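Cytochrome C (Marichromatium purpuratum 984, PDB 5LO9) is a thiosulfate dehydrogenase of the TsdBA type, a multiheme cytochrome c that probably couples oxidation of thiosulfate to tetrathionate with electron transfer through its c-type hemes. Local coordinates at residues 331-336 against 478-483; 428-433 against 473-478. All blocks are in the same frame, centred on the assembly; numbering follows the deposited sequence.

Interaction 1 (331-336 against 478-483); sequences FRYSMN and DPRFDG. With HEC (heme c), chain E; THJ (thiosulfate), chain J.
P479 fills the middle of this surface contact, its ring set against R332 and Y333. Its CD meets the edge of the Y333 ring near the ring plane, 3.8 Å from Y333 CD1, while its CB lies over one face of the R332 guanidinium, 3.8 Å from R332 NE. R332 reaches there with CG anti to the backbone N (chi1 -175°) and an extended chain, which passes P479 in the opposite direction. R480 crosses Y333 at about a right angle, its CD 3.5 Å from Y333 OH. No hydrogen bond joins the two segments. One step out, D478 OD1 accepts from R480 N (2.8 Å) in an Asx turn, and R480 grips the carboxylate side-on, NE to OD1 and NH2 to OD2 (2.9 Å), both on syn lone pairs; H493 also bonds OD2. An alanine in place of R480 would probably lose the salt bridge to D478 and the methylene contact with Y333 OH. Next in the chain, S334 OG donates to thiosulfate O3 (2.9 Å), so segment 331-336 also lines the thiosulfate pocket beside heme c. R332, on helix 323-332, and Y333 pack against the loop between helices 460-470 and 485-492, with F492 touching R480.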
loop_
_atom_site.group_PDB
_atom_site.type_symbol
_atom_site.label_atom_id
_atom_site.label_comp_id
_atom_site.label_asym_id
_atom_site.label_seq_id
_atom_site.Cartn_x
_atom_site.Cartn_y
_atom_site.Cartn_z
ATOM N N PHE A 331 5.559 -12.061 -10.776
ATOM C CA PHE A 331 4.864 -13.200 -11.366
ATOM C C PHE A 331 5.194 -13.296 -12.843
ATOM O O PHE A 331 5.359 -14.396 -13.374
ATOM C CB PHE A 331 3.351 -13.101 -11.160
ATOM C CG PHE A 331 2.842 -13.719 -9.870
ATOM C CD1 PHE A 331 2.509 -15.055 -9.820
ATOM C CD2 PHE A 331 2.648 -12.954 -8.731
ATOM C CE1 PHE A 331 2.023 -15.638 -8.649
ATOM C CE2 PHE A 331 2.151 -13.530 -7.550
ATOM C CZ PHE A 331 1.847 -14.863 -7.509
ATOM N N ARG A 332 5.322 -12.148 -13.513
ATOM C CA ARG A 332 5.573 -12.154 -14.950
ATOM C C ARG A 332 6.954 -12.711 -15.269
ATOM O O ARG A 332 7.130 -13.382 -16.282
ATOM C CB ARG A 332 5.416 -10.745 -15.534
ATOM C CG ARG A 332 5.548 -10.713 -17.052
ATOM C CD ARG A 332 4.992 -9.466 -17.773
ATOM N NE ARG A 332 4.580 -9.821 -19.153
ATOM C CZ ARG A 332 4.802 -9.103 -20.271
ATOM N NH1 ARG A 332 5.442 -7.938 -20.234
ATOM N NH2 ARG A 332 4.365 -9.556 -21.456
ATOM N N TYR A 333 7.951 -12.438 -14.437
ATOM C CA TYR A 333 9.330 -12.766 -14.778
ATOM C C TYR A 333 9.888 -13.878 -13.900
ATOM O O TYR A 333 10.275 -14.919 -14.420
ATOM C CB TYR A 333 10.217 -11.531 -14.696
ATOM C CG TYR A 333 9.761 -10.407 -15.604
ATOM C CD1 TYR A 333 9.721 -10.572 -16.967
ATOM C CD2 TYR A 333 9.341 -9.185 -15.096
ATOM C CE1 TYR A 333 9.272 -9.542 -17.815
ATOM C CE2 TYR A 333 8.909 -8.173 -15.931
ATOM C CZ TYR A 333 8.866 -8.358 -17.283
ATOM O OH TYR A 333 8.443 -7.359 -18.111
ATOM N N SER A 334 9.944 -13.705 -12.579
ATOM C CA SER A 334 10.507 -14.766 -11.746
ATOM C C SER A 334 9.632 -16.022 -11.696
ATOM O O SER A 334 10.169 -17.124 -11.530
ATOM C CB SER A 334 10.760 -14.268 -10.324
ATOM O OG SER A 334 11.637 -13.163 -10.315
ATOM N N MET A 335 8.305 -15.891 -11.770
ATOM C CA MET A 335 7.395 -17.040 -11.791
ATOM C C MET A 335 6.938 -17.436 -13.200
ATOM O O MET A 335 6.127 -18.359 -13.343
ATOM C CB MET A 335 6.155 -16.744 -10.931
ATOM C CG MET A 335 6.465 -15.987 -9.652
ATOM S SD MET A 335 7.630 -16.785 -8.490
ATOM C CE MET A 335 6.721 -18.300 -8.110
ATOM N N ASN A 336 7.393 -16.733 -14.239
ATOM C CA ASN A 336 7.179 -17.145 -15.629
ATOM C C ASN A 336 5.704 -17.404 -15.956
ATOM O O ASN A 336 5.338 -18.445 -16.507
ATOM C CB ASN A 336 7.997 -18.384 -15.913
ATOM C CG ASN A 336 8.122 -18.640 -17.353
ATOM O OD1 ASN A 336 8.325 -17.708 -18.132
ATOM N ND2 ASN A 336 8.036 -19.913 -17.740
ATOM N N ASP A 478 12.333 -14.314 -22.565
ATOM C CA ASP A 478 11.829 -13.047 -22.050
ATOM C C ASP A 478 10.379 -12.848 -22.479
ATOM O O ASP A 478 10.056 -13.038 -23.663
ATOM C CB ASP A 478 12.693 -11.910 -22.565
ATOM C CG ASP A 478 12.475 -10.634 -21.813
ATOM O OD1 ASP A 478 11.314 -10.382 -21.445
ATOM O OD2 ASP A 478 13.467 -9.885 -21.612
ATOM N N PRO A 479 9.465 -12.526 -21.554
ATOM C CA PRO A 479 8.074 -12.221 -21.961
ATOM C C PRO A 479 7.945 -11.045 -22.910
ATOM O O PRO A 479 6.937 -10.967 -23.612
ATOM C CB PRO A 479 7.380 -11.930 -20.629
ATOM C CG PRO A 479 8.165 -12.723 -19.637
ATOM C CD PRO A 479 9.590 -12.642 -20.092
ATOM N N ARG A 480 8.935 -10.149 -22.958
ATOM C CA ARG A 480 9.018 -9.020 -23.873
ATOM C C ARG A 480 9.633 -9.400 -25.211
ATOM O O ARG A 480 9.882 -8.522 -26.048
ATOM C CB ARG A 480 9.851 -7.905 -23.229
ATOM C CG ARG A 480 9.286 -7.455 -21.879
ATOM C CD ARG A 480 10.278 -6.660 -21.050
ATOM N NE ARG A 480 11.464 -7.414 -20.678
ATOM C CZ ARG A 480 12.470 -6.918 -19.972
ATOM N NH1 ARG A 480 12.445 -5.664 -19.536
ATOM N NH2 ARG A 480 13.517 -7.681 -19.712
ATOM N N PHE A 481 9.944 -10.677 -25.402
ATOM C CA PHE A 481 10.522 -11.133 -26.660
ATOM C C PHE A 481 9.697 -10.632 -27.833
ATOM O O PHE A 481 8.470 -10.738 -27.851
ATOM C CB PHE A 481 10.613 -12.672 -26.678
ATOM C CG PHE A 481 11.379 -13.241 -27.848
ATOM C CD1 PHE A 481 12.711 -12.878 -28.071
ATOM C CD2 PHE A 481 10.807 -14.192 -28.674
ATOM C CE1 PHE A 481 13.433 -13.406 -29.136
ATOM C CE2 PHE A 481 11.537 -14.727 -29.718
ATOM C CZ PHE A 481 12.849 -14.335 -29.935
ATOM N N ASP A 482 10.402 -10.143 -28.843
ATOM C CA ASP A 482 9.798 -9.574 -30.035
ATOM C C ASP A 482 9.851 -10.512 -31.245
ATOM O O ASP A 482 9.185 -10.245 -32.246
ATOM C CB ASP A 482 10.557 -8.276 -30.339
ATOM C CG ASP A 482 10.802 -8.057 -31.797
ATOM O OD1 ASP A 482 9.994 -7.296 -32.394
ATOM O OD2 ASP A 482 11.798 -8.611 -32.326
ATOM N N GLY A 483 10.449 -11.695 -31.099
ATOM C CA GLY A 483 10.761 -12.549 -32.197
ATOM C C GLY A 483 12.241 -12.554 -32.586
ATOM O O GLY A 483 12.744 -13.603 -33.029
HETATM FE FE HEC E . 11.064 -10.928 -5.872
HETATM C CHA HEC E . 12.476 -7.719 -5.645
HETATM C CHB HEC E . 8.164 -9.801 -4.268
HETATM C CHC HEC E . 9.550 -14.082 -6.343
HETATM C CHD HEC E . 14.050 -12.141 -7.069
HETATM N NA HEC E . 10.455 -9.095 -5.097
HETATM C C1A HEC E . 11.144 -7.959 -5.118
HETATM C C2A HEC E . 10.424 -6.824 -4.500
HETATM C C3A HEC E . 9.167 -7.423 -4.087
HETATM C C4A HEC E . 9.276 -8.843 -4.503
HETATM C CMA HEC E . 8.051 -6.743 -3.379
HETATM C CAA HEC E . 10.919 -5.412 -4.312
HETATM C CBA HEC E . 11.992 -5.405 -3.230
HETATM C CGA HEC E . 12.427 -3.991 -2.884
HETATM O O1A HEC E . 13.026 -3.834 -1.796
HETATM O O2A HEC E . 12.203 -3.036 -3.689
HETATM N NB HEC E . 9.223 -11.797 -5.410
HETATM C C1B HEC E . 8.208 -11.179 -4.768
HETATM C C2B HEC E . 7.030 -12.036 -4.601
HETATM C C3B HEC E . 7.437 -13.290 -5.218
HETATM C C4B HEC E . 8.807 -13.023 -5.695
HETATM C CMB HEC E . 5.747 -11.710 -3.923
HETATM C CAB HEC E . 6.620 -14.533 -5.351
HETATM C CBB HEC E . 5.429 -14.208 -6.252
HETATM N NC HEC E . 11.684 -12.786 -6.596
HETATM C C1C HEC E . 10.965 -13.915 -6.686
HETATM C C2C HEC E . 11.755 -15.073 -7.165
HETATM C C3C HEC E . 13.087 -14.487 -7.388
HETATM C C4C HEC E . 12.920 -13.071 -6.986
HETATM C CMC HEC E . 11.256 -16.480 -7.374
HETATM C CAC HEC E . 14.383 -15.134 -7.842
HETATM C CBC HEC E . 14.194 -15.935 -9.091
HETATM N ND HEC E . 12.913 -10.062 -6.291
HETATM C C1D HEC E . 13.963 -10.714 -6.765
HETATM C C2D HEC E . 15.140 -9.846 -6.951
HETATM C C3D HEC E . 14.701 -8.501 -6.539
HETATM C C4D HEC E . 13.290 -8.785 -6.159
HETATM C CMD HEC E . 16.454 -10.307 -7.481
HETATM C CAD HEC E . 15.464 -7.189 -6.494
HETATM C CBD HEC E . 16.082 -6.732 -7.833
HETATM C CGD HEC E . 15.135 -6.426 -9.011
HETATM O O1D HEC E . 14.255 -7.247 -9.413
HETATM O O2D HEC E . 15.291 -5.327 -9.610
HETATM S S1 THJ J . 11.328 -9.334 -10.595
HETATM O O1 THJ J . 10.296 -8.366 -11.101
HETATM O O2 THJ J . 12.714 -8.782 -10.751
HETATM O O3 THJ J . 11.276 -10.538 -11.458
HETATM S S2 THJ J . 10.940 -9.883 -8.872
#

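Interaction 2 (428-433 against 473-478); sequences RSYNWG and HERPQD. With HEC (heme c), chain E.
W432 and R475 bury the most surface, then P476. The R475 chain runs across the indole at about a right angle, placing CG over the five-membered ring in a CH-pi contact, 3.4 Å from its centroid. Beyond CG the chain bends at chi3 (67°) and lays the guanidinium flat on Y430, planes 6° and centres 4.0 Å apart. R475 NH1 then donates within the guanidinium plane to Y430 O (2.9 Å) and to S429 OG (3.0 Å), which fixes the group's rotation. Y430 CD2 approaches heme c CBC at 3.4 Å, and its hydroxyl bonds N471; the arginine thus backs a residue that lines two heme pockets. Two irregular loops of this c-type cytochrome region cross here, their directions 50° apart. The indole is held at its edge, NE1 donating to E474 OE1 (3.0 Å) from above the carboxylate plane; backbone N-H groups of G512, Q513 and G514 also grip that carboxylate. The W432 backbone N donates to P476 O (2.9 Å), nearly along the C=O axis. The P476 ring packs by CB on N431 CB at 3.7 Å, while N431 OD1 accepts from G433 N in an Asx turn.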
loop_
_atom_site.group_PDB
_atom_site.type_symbol
_atom_site.label_atom_id
_atom_site.label_comp_id
_atom_site.label_asym_id
_atom_site.label_seq_id
_atom_site.Cartn_x
_atom_site.Cartn_y
_atom_site.Cartn_z
ATOM N N ARG A 428 12.371 -24.858 -15.993
ATOM C CA ARG A 428 11.617 -24.669 -14.760
ATOM C C ARG A 428 12.239 -23.619 -13.834
ATOM O O ARG A 428 11.875 -23.541 -12.656
ATOM C CB ARG A 428 11.479 -25.997 -14.033
ATOM C CG ARG A 428 11.102 -27.123 -14.933
ATOM C CD ARG A 428 9.786 -26.935 -15.563
ATOM N NE ARG A 428 8.720 -26.890 -14.592
ATOM C CZ ARG A 428 7.564 -26.295 -14.834
ATOM N NH1 ARG A 428 7.372 -25.708 -16.013
ATOM N NH2 ARG A 428 6.616 -26.275 -13.903
ATOM N N SER A 429 13.146 -22.796 -14.346
ATOM C CA SER A 429 13.758 -21.733 -13.574
ATOM C C SER A 429 13.094 -20.393 -13.905
ATOM O O SER A 429 12.164 -20.305 -14.695
ATOM C CB SER A 429 15.253 -21.712 -13.873
ATOM O OG SER A 429 15.920 -20.754 -13.101
ATOM N N TYR A 430 13.576 -19.333 -13.280
ATOM C CA TYR A 430 13.112 -17.996 -13.623
ATOM C C TYR A 430 13.474 -17.675 -15.063
ATOM O O TYR A 430 14.445 -18.216 -15.611
ATOM C CB TYR A 430 13.736 -16.958 -12.689
ATOM C CG TYR A 430 15.247 -17.055 -12.511
ATOM C CD1 TYR A 430 16.122 -16.420 -13.411
ATOM C CD2 TYR A 430 15.795 -17.763 -11.455
ATOM C CE1 TYR A 430 17.492 -16.482 -13.257
ATOM C CE2 TYR A 430 17.203 -17.831 -11.276
ATOM C CZ TYR A 430 18.028 -17.187 -12.184
ATOM O OH TYR A 430 19.385 -17.231 -12.037
ATOM N N ASN A 431 12.700 -16.765 -15.680
ATOM C CA ASN A 431 12.876 -16.534 -17.110
ATOM C C ASN A 431 13.866 -15.386 -17.347
ATOM O O ASN A 431 14.426 -14.804 -16.412
ATOM C CB ASN A 431 11.509 -16.355 -17.823
ATOM C CG ASN A 431 10.796 -14.989 -17.580
ATOM O OD1 ASN A 431 11.414 -13.916 -17.409
ATOM N ND2 ASN A 431 9.459 -15.044 -17.657
ATOM N N TRP A 432 14.106 -15.085 -18.631
ATOM C CA TRP A 432 15.186 -14.189 -19.028
ATOM C C TRP A 432 14.892 -12.732 -18.705
ATOM O O TRP A 432 15.781 -11.883 -18.874
ATOM C CB TRP A 432 15.459 -14.317 -20.528
ATOM C CG TRP A 432 16.449 -15.383 -20.932
ATOM C CD1 TRP A 432 16.181 -16.559 -21.586
ATOM C CD2 TRP A 432 17.854 -15.353 -20.734
ATOM N NE1 TRP A 432 17.341 -17.256 -21.806
ATOM C CE2 TRP A 432 18.384 -16.534 -21.292
ATOM C CE3 TRP A 432 18.720 -14.444 -20.143
ATOM C CZ2 TRP A 432 19.739 -16.831 -21.252
ATOM C CZ3 TRP A 432 20.066 -14.735 -20.112
ATOM C CH2 TRP A 432 20.563 -15.917 -20.660
ATOM N N GLY A 433 13.679 -12.427 -18.250
ATOM C CA GLY A 433 13.370 -11.079 -17.845
ATOM C C GLY A 433 13.526 -10.859 -16.364
ATOM O O GLY A 433 13.466 -9.718 -15.907
ATOM N N HIS A 473 23.248 -19.940 -18.977
ATOM C CA HIS A 473 22.493 -21.090 -19.444
ATOM C C HIS A 473 21.157 -20.633 -20.021
ATOM O O HIS A 473 20.647 -19.558 -19.694
ATOM C CB HIS A 473 22.219 -22.062 -18.288
ATOM C CG HIS A 473 23.430 -22.766 -17.763
ATOM N ND1 HIS A 473 24.300 -22.194 -16.860
ATOM C CD2 HIS A 473 23.889 -24.019 -17.983
ATOM C CE1 HIS A 473 25.260 -23.055 -16.566
ATOM N NE2 HIS A 473 25.032 -24.171 -17.232
ATOM N N GLU A 474 20.566 -21.466 -20.870
ATOM C CA GLU A 474 19.238 -21.074 -21.329
ATOM C C GLU A 474 18.229 -21.274 -20.218
ATOM O O GLU A 474 18.411 -22.092 -19.309
ATOM C CB GLU A 474 18.791 -21.865 -22.566
ATOM C CG GLU A 474 19.361 -21.352 -23.877
ATOM C CD GLU A 474 18.844 -19.959 -24.294
ATOM O OE1 GLU A 474 17.802 -19.501 -23.771
ATOM O OE2 GLU A 474 19.507 -19.313 -25.138
ATOM N N ARG A 475 17.142 -20.536 -20.329
ATOM C CA ARG A 475 15.998 -20.546 -19.411
ATOM C C ARG A 475 14.847 -19.989 -20.224
ATOM O O ARG A 475 15.084 -19.529 -21.348
ATOM C CB ARG A 475 16.252 -19.671 -18.182
ATOM C CG ARG A 475 16.516 -18.192 -18.563
ATOM C CD ARG A 475 16.838 -17.315 -17.372
ATOM N NE ARG A 475 18.124 -17.688 -16.773
ATOM C CZ ARG A 475 18.262 -18.527 -15.752
ATOM N NH1 ARG A 475 17.199 -19.106 -15.188
ATOM N NH2 ARG A 475 19.473 -18.782 -15.297
ATOM N N PRO A 476 13.624 -19.944 -19.698
ATOM C CA PRO A 476 12.491 -19.503 -20.521
ATOM C C PRO A 476 12.670 -18.104 -21.079
ATOM O O PRO A 476 13.299 -17.226 -20.480
ATOM C CB PRO A 476 11.312 -19.572 -19.562
ATOM C CG PRO A 476 11.700 -20.655 -18.585
ATOM C CD PRO A 476 13.180 -20.429 -18.387
ATOM N N GLN A 477 12.127 -17.930 -22.274
ATOM C CA GLN A 477 12.284 -16.684 -23.006
ATOM C C GLN A 477 11.767 -15.465 -22.228
ATOM O O GLN A 477 10.859 -15.549 -21.381
ATOM C CB GLN A 477 11.538 -16.801 -24.326
ATOM C CG GLN A 477 11.635 -15.591 -25.213
ATOM C CD GLN A 477 13.007 -15.342 -25.701
ATOM O OE1 GLN A 477 13.705 -14.453 -25.217
ATOM N NE2 GLN A 477 13.422 -16.144 -26.680
ATOM N N ASP A 478 12.333 -14.314 -22.565
ATOM C CA ASP A 478 11.829 -13.047 -22.050
ATOM C C ASP A 478 10.379 -12.848 -22.479
ATOM O O ASP A 478 10.056 -13.038 -23.663
ATOM C CB ASP A 478 12.693 -11.910 -22.565
ATOM C CG ASP A 478 12.475 -10.634 -21.813
ATOM O OD1 ASP A 478 11.314 -10.382 -21.445
ATOM O OD2 ASP A 478 13.467 -9.885 -21.612
HETATM FE FE HEC E . 11.064 -10.928 -5.872
HETATM C CHA HEC E . 12.476 -7.719 -5.645
HETATM C CHB HEC E . 8.164 -9.801 -4.268
HETATM C CHC HEC E . 9.550 -14.082 -6.343
HETATM C CHD HEC E . 14.050 -12.141 -7.069
HETATM N NA HEC E . 10.455 -9.095 -5.097
HETATM C C1A HEC E . 11.144 -7.959 -5.118
HETATM C C2A HEC E . 10.424 -6.824 -4.500
HETATM C C3A HEC E . 9.167 -7.423 -4.087
HETATM C C4A HEC E . 9.276 -8.843 -4.503
HETATM C CMA HEC E . 8.051 -6.743 -3.379
HETATM C CAA HEC E . 10.919 -5.412 -4.312
HETATM C CBA HEC E . 11.992 -5.405 -3.230
HETATM C CGA HEC E . 12.427 -3.991 -2.884
HETATM O O1A HEC E . 13.026 -3.834 -1.796
HETATM O O2A HEC E . 12.203 -3.036 -3.689
HETATM N NB HEC E . 9.223 -11.797 -5.410
HETATM C C1B HEC E . 8.208 -11.179 -4.768
HETATM C C2B HEC E . 7.030 -12.036 -4.601
HETATM C C3B HEC E . 7.437 -13.290 -5.218
HETATM C C4B HEC E . 8.807 -13.023 -5.695
HETATM C CMB HEC E . 5.747 -11.710 -3.923
HETATM C CAB HEC E . 6.620 -14.533 -5.351
HETATM C CBB HEC E . 5.429 -14.208 -6.252
HETATM N NC HEC E . 11.684 -12.786 -6.596
HETATM C C1C HEC E . 10.965 -13.915 -6.686
HETATM C C2C HEC E . 11.755 -15.073 -7.165
HETATM C C3C HEC E . 13.087 -14.487 -7.388
HETATM C C4C HEC E . 12.920 -13.071 -6.986
HETATM C CMC HEC E . 11.256 -16.480 -7.374
HETATM C CAC HEC E . 14.383 -15.134 -7.842
HETATM C CBC HEC E . 14.194 -15.935 -9.091
HETATM N ND HEC E . 12.913 -10.062 -6.291
HETATM C C1D HEC E . 13.963 -10.714 -6.765
HETATM C C2D HEC E . 15.140 -9.846 -6.951
HETATM C C3D HEC E . 14.701 -8.501 -6.539
HETATM C C4D HEC E . 13.290 -8.785 -6.159
HETATM C CMD HEC E . 16.454 -10.307 -7.481
HETATM C CAD HEC E . 15.464 -7.189 -6.494
HETATM C CBD HEC E . 16.082 -6.732 -7.833
HETATM C CGD HEC E . 15.135 -6.426 -9.011
HETATM O O1D HEC E . 14.255 -7.247 -9.413
HETATM O O2D HEC E . 15.291 -5.327 -9.610
#

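How the interactions relate
From the N terminus, the chain first passes 331-336, which begins on helix 323-332, then 428-433, the loop before helix 439-449, and finally the continuous run 473-483 after helix 460-470. Interaction 1 closes a loop of 141 residues; interaction 2 closes one of 39 and is nested inside it. They share D478, and their centres lie about 8 Å apart. N431 joins them directly: its ND2 probably donates to N336 OD1 and R332 O and packs against P479. Together the two contacts tie part of helix 323-332 and the residues after it, beside thiosulfate, to two loops flanking helices 439-449 and 460-470, with both touching the same heme c.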